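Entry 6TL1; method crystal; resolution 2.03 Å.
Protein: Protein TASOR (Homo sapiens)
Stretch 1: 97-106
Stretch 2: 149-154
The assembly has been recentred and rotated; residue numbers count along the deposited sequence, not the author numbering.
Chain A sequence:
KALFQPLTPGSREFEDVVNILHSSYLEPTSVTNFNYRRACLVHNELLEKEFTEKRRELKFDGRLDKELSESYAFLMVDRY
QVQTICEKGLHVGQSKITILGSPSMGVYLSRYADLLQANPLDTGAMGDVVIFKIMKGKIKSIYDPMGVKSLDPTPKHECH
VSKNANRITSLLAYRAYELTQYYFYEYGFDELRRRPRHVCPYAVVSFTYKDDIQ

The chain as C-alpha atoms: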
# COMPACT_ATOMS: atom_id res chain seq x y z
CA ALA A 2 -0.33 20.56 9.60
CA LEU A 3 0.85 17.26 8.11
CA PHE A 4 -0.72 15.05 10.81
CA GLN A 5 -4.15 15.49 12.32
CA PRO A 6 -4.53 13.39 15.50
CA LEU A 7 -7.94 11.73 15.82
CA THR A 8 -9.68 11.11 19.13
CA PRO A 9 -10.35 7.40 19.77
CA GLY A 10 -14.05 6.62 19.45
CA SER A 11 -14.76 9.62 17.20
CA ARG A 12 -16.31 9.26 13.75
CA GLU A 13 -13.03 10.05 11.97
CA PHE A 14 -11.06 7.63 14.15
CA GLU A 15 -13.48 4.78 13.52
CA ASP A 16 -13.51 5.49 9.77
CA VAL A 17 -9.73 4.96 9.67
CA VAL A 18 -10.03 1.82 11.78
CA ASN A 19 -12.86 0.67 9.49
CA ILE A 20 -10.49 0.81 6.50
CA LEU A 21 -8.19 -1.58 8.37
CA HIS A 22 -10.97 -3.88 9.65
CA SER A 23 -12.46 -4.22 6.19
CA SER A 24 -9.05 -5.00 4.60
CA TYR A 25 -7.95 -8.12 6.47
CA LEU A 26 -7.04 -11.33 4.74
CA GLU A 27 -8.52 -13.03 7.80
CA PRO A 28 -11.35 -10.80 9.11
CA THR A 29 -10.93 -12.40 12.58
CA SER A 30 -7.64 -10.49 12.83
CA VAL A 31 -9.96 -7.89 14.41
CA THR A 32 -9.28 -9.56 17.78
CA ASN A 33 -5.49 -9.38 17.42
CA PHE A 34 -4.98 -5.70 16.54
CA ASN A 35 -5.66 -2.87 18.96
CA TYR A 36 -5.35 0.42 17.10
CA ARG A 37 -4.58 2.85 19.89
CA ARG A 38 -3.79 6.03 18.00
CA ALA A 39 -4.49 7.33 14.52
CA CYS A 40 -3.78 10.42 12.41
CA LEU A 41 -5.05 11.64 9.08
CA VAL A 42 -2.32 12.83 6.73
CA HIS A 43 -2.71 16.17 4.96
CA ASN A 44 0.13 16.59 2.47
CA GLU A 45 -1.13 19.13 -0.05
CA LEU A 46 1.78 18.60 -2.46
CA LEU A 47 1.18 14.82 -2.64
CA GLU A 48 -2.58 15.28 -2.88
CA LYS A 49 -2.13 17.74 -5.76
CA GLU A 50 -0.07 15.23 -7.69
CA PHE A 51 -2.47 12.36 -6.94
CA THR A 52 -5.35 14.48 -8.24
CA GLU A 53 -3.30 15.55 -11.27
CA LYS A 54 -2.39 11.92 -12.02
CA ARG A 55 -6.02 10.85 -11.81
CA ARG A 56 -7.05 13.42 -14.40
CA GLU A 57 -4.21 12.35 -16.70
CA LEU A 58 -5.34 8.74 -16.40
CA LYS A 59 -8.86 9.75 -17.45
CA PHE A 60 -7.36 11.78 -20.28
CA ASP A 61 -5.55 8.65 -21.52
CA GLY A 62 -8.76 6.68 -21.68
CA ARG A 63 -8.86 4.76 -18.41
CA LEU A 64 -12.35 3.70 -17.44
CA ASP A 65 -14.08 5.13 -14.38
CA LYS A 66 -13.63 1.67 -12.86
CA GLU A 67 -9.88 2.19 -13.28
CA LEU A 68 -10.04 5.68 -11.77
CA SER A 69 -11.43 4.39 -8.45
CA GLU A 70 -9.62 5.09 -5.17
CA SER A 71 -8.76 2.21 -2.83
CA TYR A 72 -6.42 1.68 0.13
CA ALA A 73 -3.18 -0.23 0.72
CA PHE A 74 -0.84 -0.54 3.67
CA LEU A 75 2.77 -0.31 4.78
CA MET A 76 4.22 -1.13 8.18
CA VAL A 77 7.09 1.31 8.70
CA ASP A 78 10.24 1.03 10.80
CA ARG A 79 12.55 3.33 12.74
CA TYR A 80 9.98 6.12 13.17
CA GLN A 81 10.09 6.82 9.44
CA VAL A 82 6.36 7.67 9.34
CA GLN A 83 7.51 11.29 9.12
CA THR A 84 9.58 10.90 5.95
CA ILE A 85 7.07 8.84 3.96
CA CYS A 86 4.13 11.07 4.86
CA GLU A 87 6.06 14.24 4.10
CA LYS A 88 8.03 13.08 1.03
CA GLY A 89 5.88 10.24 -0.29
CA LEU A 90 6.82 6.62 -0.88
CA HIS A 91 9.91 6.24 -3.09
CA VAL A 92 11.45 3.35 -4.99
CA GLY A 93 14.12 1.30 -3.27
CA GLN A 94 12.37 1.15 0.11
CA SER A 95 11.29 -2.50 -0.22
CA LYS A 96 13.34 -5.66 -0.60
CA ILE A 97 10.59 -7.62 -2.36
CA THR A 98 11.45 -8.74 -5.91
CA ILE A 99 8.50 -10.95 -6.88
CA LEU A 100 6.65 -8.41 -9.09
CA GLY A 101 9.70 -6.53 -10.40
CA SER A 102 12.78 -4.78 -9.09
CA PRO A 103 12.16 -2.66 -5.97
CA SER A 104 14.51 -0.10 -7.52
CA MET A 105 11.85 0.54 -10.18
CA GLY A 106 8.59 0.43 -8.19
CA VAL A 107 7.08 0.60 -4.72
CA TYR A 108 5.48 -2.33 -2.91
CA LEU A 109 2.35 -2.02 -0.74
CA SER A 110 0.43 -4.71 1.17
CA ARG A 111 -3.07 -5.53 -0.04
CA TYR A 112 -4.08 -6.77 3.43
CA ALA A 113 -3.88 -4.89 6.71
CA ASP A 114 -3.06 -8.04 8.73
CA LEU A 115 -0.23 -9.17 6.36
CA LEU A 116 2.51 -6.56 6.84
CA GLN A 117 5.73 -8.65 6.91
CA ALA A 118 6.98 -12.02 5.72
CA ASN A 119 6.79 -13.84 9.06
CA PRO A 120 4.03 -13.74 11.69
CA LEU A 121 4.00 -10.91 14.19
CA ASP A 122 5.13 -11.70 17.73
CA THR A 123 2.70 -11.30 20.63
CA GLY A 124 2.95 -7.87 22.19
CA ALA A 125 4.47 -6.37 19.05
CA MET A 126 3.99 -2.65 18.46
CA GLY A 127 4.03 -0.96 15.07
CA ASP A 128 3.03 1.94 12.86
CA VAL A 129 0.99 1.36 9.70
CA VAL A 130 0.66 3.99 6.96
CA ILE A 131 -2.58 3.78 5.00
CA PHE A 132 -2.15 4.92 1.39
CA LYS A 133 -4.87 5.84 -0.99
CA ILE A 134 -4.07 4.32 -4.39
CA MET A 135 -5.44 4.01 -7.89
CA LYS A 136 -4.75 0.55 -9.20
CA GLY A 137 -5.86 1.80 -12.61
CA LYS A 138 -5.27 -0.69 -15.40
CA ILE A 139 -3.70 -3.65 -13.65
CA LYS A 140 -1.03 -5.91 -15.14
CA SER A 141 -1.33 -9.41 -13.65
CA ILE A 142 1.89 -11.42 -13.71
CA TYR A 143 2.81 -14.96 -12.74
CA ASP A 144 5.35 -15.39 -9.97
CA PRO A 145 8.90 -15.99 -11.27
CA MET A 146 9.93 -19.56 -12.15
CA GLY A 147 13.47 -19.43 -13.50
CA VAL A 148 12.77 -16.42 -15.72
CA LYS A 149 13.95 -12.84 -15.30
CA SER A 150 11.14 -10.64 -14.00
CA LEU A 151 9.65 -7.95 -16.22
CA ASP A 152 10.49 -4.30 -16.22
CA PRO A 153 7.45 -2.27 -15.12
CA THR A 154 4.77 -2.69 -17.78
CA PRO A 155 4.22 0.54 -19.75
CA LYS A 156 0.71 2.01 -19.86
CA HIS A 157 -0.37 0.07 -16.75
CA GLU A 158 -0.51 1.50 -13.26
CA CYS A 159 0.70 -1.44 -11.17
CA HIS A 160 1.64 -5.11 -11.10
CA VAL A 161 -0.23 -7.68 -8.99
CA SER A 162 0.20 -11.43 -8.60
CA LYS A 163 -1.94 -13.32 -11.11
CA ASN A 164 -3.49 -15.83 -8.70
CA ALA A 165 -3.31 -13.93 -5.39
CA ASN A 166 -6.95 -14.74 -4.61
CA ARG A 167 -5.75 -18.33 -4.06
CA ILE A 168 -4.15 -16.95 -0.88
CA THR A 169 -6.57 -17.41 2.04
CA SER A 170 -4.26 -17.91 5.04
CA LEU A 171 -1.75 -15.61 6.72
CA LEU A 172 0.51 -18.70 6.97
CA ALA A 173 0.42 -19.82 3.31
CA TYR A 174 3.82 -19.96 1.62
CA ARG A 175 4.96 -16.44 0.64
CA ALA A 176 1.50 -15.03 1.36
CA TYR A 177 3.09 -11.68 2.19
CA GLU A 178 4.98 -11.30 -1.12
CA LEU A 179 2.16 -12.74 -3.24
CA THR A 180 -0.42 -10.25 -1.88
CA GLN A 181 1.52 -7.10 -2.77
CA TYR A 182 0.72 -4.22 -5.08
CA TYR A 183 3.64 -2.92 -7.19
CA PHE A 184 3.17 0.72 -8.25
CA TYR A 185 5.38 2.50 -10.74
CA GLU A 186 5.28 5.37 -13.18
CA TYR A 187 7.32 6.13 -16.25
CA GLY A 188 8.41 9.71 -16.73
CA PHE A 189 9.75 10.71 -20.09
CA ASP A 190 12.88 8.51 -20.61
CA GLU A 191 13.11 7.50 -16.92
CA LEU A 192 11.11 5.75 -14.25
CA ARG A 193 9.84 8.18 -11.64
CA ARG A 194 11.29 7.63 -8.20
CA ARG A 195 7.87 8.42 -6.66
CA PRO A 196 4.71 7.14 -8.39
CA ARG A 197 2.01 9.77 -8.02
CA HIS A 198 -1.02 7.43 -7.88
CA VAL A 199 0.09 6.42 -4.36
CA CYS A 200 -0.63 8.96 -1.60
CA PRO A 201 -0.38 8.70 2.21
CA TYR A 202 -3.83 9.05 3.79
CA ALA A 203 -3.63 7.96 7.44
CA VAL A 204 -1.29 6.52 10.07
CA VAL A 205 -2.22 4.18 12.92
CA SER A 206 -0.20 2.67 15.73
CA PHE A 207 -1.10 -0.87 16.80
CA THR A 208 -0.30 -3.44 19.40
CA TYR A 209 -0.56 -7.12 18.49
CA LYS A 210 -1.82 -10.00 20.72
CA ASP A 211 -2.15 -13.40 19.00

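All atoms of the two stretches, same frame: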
# COMPACT_ATOMS: atom_id res chain seq x y z
N ILE A 97 11.34 -6.66 -1.58
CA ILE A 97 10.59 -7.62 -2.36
C ILE A 97 10.99 -7.52 -3.83
O ILE A 97 11.23 -6.42 -4.35
CB ILE A 97 9.08 -7.36 -2.16
CG1 ILE A 97 8.74 -7.39 -0.67
CG2 ILE A 97 8.24 -8.38 -2.92
CD1 ILE A 97 7.33 -6.93 -0.38
N THR A 98 11.06 -8.67 -4.51
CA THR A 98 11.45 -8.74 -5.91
C THR A 98 10.42 -9.44 -6.79
O THR A 98 10.58 -9.46 -8.01
CB THR A 98 12.80 -9.45 -6.06
OG1 THR A 98 12.69 -10.76 -5.51
CG2 THR A 98 13.89 -8.70 -5.30
N ILE A 99 9.36 -9.99 -6.20
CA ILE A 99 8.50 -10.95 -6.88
C ILE A 99 7.76 -10.34 -8.08
O ILE A 99 7.50 -11.04 -9.06
CB ILE A 99 7.53 -11.55 -5.84
CG1 ILE A 99 6.86 -12.81 -6.36
CG2 ILE A 99 6.49 -10.54 -5.38
CD1 ILE A 99 5.96 -13.41 -5.31
N LEU A 100 7.40 -9.06 -8.02
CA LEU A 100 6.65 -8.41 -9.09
C LEU A 100 7.51 -7.47 -9.93
O LEU A 100 6.99 -6.76 -10.79
CB LEU A 100 5.47 -7.63 -8.51
CG LEU A 100 4.40 -8.40 -7.74
CD1 LEU A 100 3.28 -7.46 -7.31
CD2 LEU A 100 3.84 -9.59 -8.55
N GLY A 101 8.81 -7.43 -9.68
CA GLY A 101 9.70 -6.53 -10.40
C GLY A 101 10.67 -5.92 -9.43
O GLY A 101 10.47 -6.00 -8.21
N SER A 102 11.72 -5.28 -9.95
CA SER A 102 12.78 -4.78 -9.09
C SER A 102 12.25 -3.69 -8.16
O SER A 102 11.51 -2.80 -8.62
CB SER A 102 13.94 -4.22 -9.92
OG SER A 102 14.94 -3.63 -9.09
N PRO A 103 12.57 -3.74 -6.88
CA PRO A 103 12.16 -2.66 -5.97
C PRO A 103 12.86 -1.35 -6.26
O PRO A 103 12.48 -0.33 -5.68
CB PRO A 103 12.54 -3.19 -4.59
CG PRO A 103 13.70 -4.10 -4.86
CD PRO A 103 13.43 -4.73 -6.20
N SER A 104 13.89 -1.35 -7.10
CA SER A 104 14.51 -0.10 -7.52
C SER A 104 13.68 0.63 -8.56
O SER A 104 13.97 1.78 -8.87
CB SER A 104 15.91 -0.37 -8.09
OG SER A 104 15.82 -1.13 -9.29
N MET A 105 12.66 -0.03 -9.12
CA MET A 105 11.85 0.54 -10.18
C MET A 105 10.40 0.80 -9.78
O MET A 105 9.68 1.46 -10.53
CB MET A 105 11.89 -0.37 -11.41
CG MET A 105 13.28 -0.42 -12.05
SD MET A 105 13.34 -1.31 -13.62
CE MET A 105 13.38 -3.01 -13.12
N GLY A 106 9.96 0.28 -8.63
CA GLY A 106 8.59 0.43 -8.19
C GLY A 106 8.52 0.42 -6.68
O GLY A 106 9.54 0.27 -6.00
N LYS A 149 13.74 -14.20 -15.77
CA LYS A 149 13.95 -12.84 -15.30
C LYS A 149 12.63 -12.08 -15.25
O LYS A 149 11.82 -12.14 -16.18
CB LYS A 149 14.94 -12.13 -16.22
CG LYS A 149 14.85 -10.62 -16.21
CD LYS A 149 15.97 -10.00 -17.04
CE LYS A 149 16.01 -10.56 -18.46
NZ LYS A 149 14.66 -10.73 -19.08
N SER A 150 12.40 -11.36 -14.15
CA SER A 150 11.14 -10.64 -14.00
C SER A 150 11.08 -9.43 -14.94
O SER A 150 12.10 -8.90 -15.39
CB SER A 150 10.92 -10.22 -12.55
OG SER A 150 12.03 -9.52 -12.03
N LEU A 151 9.86 -9.02 -15.26
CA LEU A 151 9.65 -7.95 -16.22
C LEU A 151 10.06 -6.61 -15.65
O LEU A 151 9.98 -6.37 -14.44
CB LEU A 151 8.17 -7.87 -16.62
CG LEU A 151 7.52 -9.10 -17.25
CD1 LEU A 151 6.01 -8.98 -17.17
CD2 LEU A 151 7.98 -9.21 -18.69
N ASP A 152 10.50 -5.71 -16.53
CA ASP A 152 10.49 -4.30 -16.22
C ASP A 152 9.04 -3.88 -15.97
O ASP A 152 8.11 -4.58 -16.35
CB ASP A 152 11.08 -3.48 -17.36
CG ASP A 152 12.60 -3.56 -17.42
OD1 ASP A 152 13.23 -4.04 -16.46
OD2 ASP A 152 13.17 -3.10 -18.44
N PRO A 153 8.83 -2.75 -15.29
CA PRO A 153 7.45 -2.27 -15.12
C PRO A 153 6.76 -2.15 -16.47
O PRO A 153 7.36 -1.74 -17.46
CB PRO A 153 7.64 -0.90 -14.45
CG PRO A 153 8.89 -1.07 -13.67
CD PRO A 153 9.79 -1.90 -14.56
N THR A 154 5.50 -2.60 -16.51
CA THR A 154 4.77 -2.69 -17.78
C THR A 154 4.28 -1.32 -18.20
O THR A 154 3.51 -0.69 -17.44
CB THR A 154 3.60 -3.65 -17.65
OG1 THR A 154 4.07 -4.94 -17.26
CG2 THR A 154 2.94 -3.80 -19.01
O HOH W 1 11.81 -5.58 -12.71

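Two loop segments of TASOR, neither a regular helix nor a strand, meet over a small surface of 241 Å², counting both sides. No direct hydrogen bond crosses between them; the contact rests on packing around Met105 and Pro153, on close backbone approach at Gly101, and on one bridging water. The CA atoms come nearest at Gly101 and Ser150, 5.7 Å apart.

Met105 contributes the largest area, 65 Å². Its CA-to-CB bond points toward the second stretch, and chi1 of -67° (m) with chi2 of -173° (t) extends the chain across it. The sulfur reaches the proline ring, with Met105 SD 3.7 Å from Pro153 CD. At chi3 of -80° (m) the terminal methyl turns to Asp152, placing Met105 CE 3.5 Å from Asp152 OD1. This is a van der Waals approach of a methyl to a carboxylate oxygen, not a polar bond. An unbranched, flexible thioether suits the place because it can follow a ring and a neighbouring carboxylate in succession.

Pro153 is buried and gives 46 Å² to the contact. Its ring, in the C-gamma exo pucker, offers a compact apolar surface to the sulfur, while its lack of an amide hydrogen leaves no backbone donor to satisfy there. Asp152 starts away from the first stretch, but chi1 of -76° (m) brings its end back near the methionine methyl; the residue is otherwise exposed, as suits a carboxylate.

At the other end of the contact, Gly101 closes a type I turn that begins at Thr98, with Gly101 N donating to Thr98 O at 3.2 Å. Its phi/psi of 138/167 would jam a CB against the carbonyl oxygen of Leu100, so the backbone itself calls for glycine. The bare CA is buried against the second stretch, with Gly101 CA 4.1 Å from Leu151 O and also 4.1 Å from Ser150 OG. Ser150 points toward the first stretch, and its chi1 of 52° (p) sets the hydroxyl beside the turn; this small side chain covers the glycine without needing much room. Leu151 contributes chiefly through its backbone: its side chain leaves sideways and comes no nearer than Leu151 CB to Leu100 O, 6.1 Å.

The carbonyl of Leu151 also takes part in the polar link. Water 1 accepts from Ser102 N at 2.8 Å and donates to Leu151 O at 2.6 Å, joining two backbone groups that do not bond to each other directly.

Hydrogen bonds within the first stretch brace the loop that carries Met105. Met105 N donates to Ser102 O at 3.0 Å, and Gly106 N makes a weak bond to the same Ser102 O at 3.4 Å. With chi1 of 175° (t) in Ser102 and 66° (p) in Ser104, the hydroxyls meet, Ser102 OG lying 2.7 Å from Ser104 OG in a hydrogen bond. Ile99 and Leu100 point away from the contact, leaving the turn's backbone and Gly101 to face the second stretch.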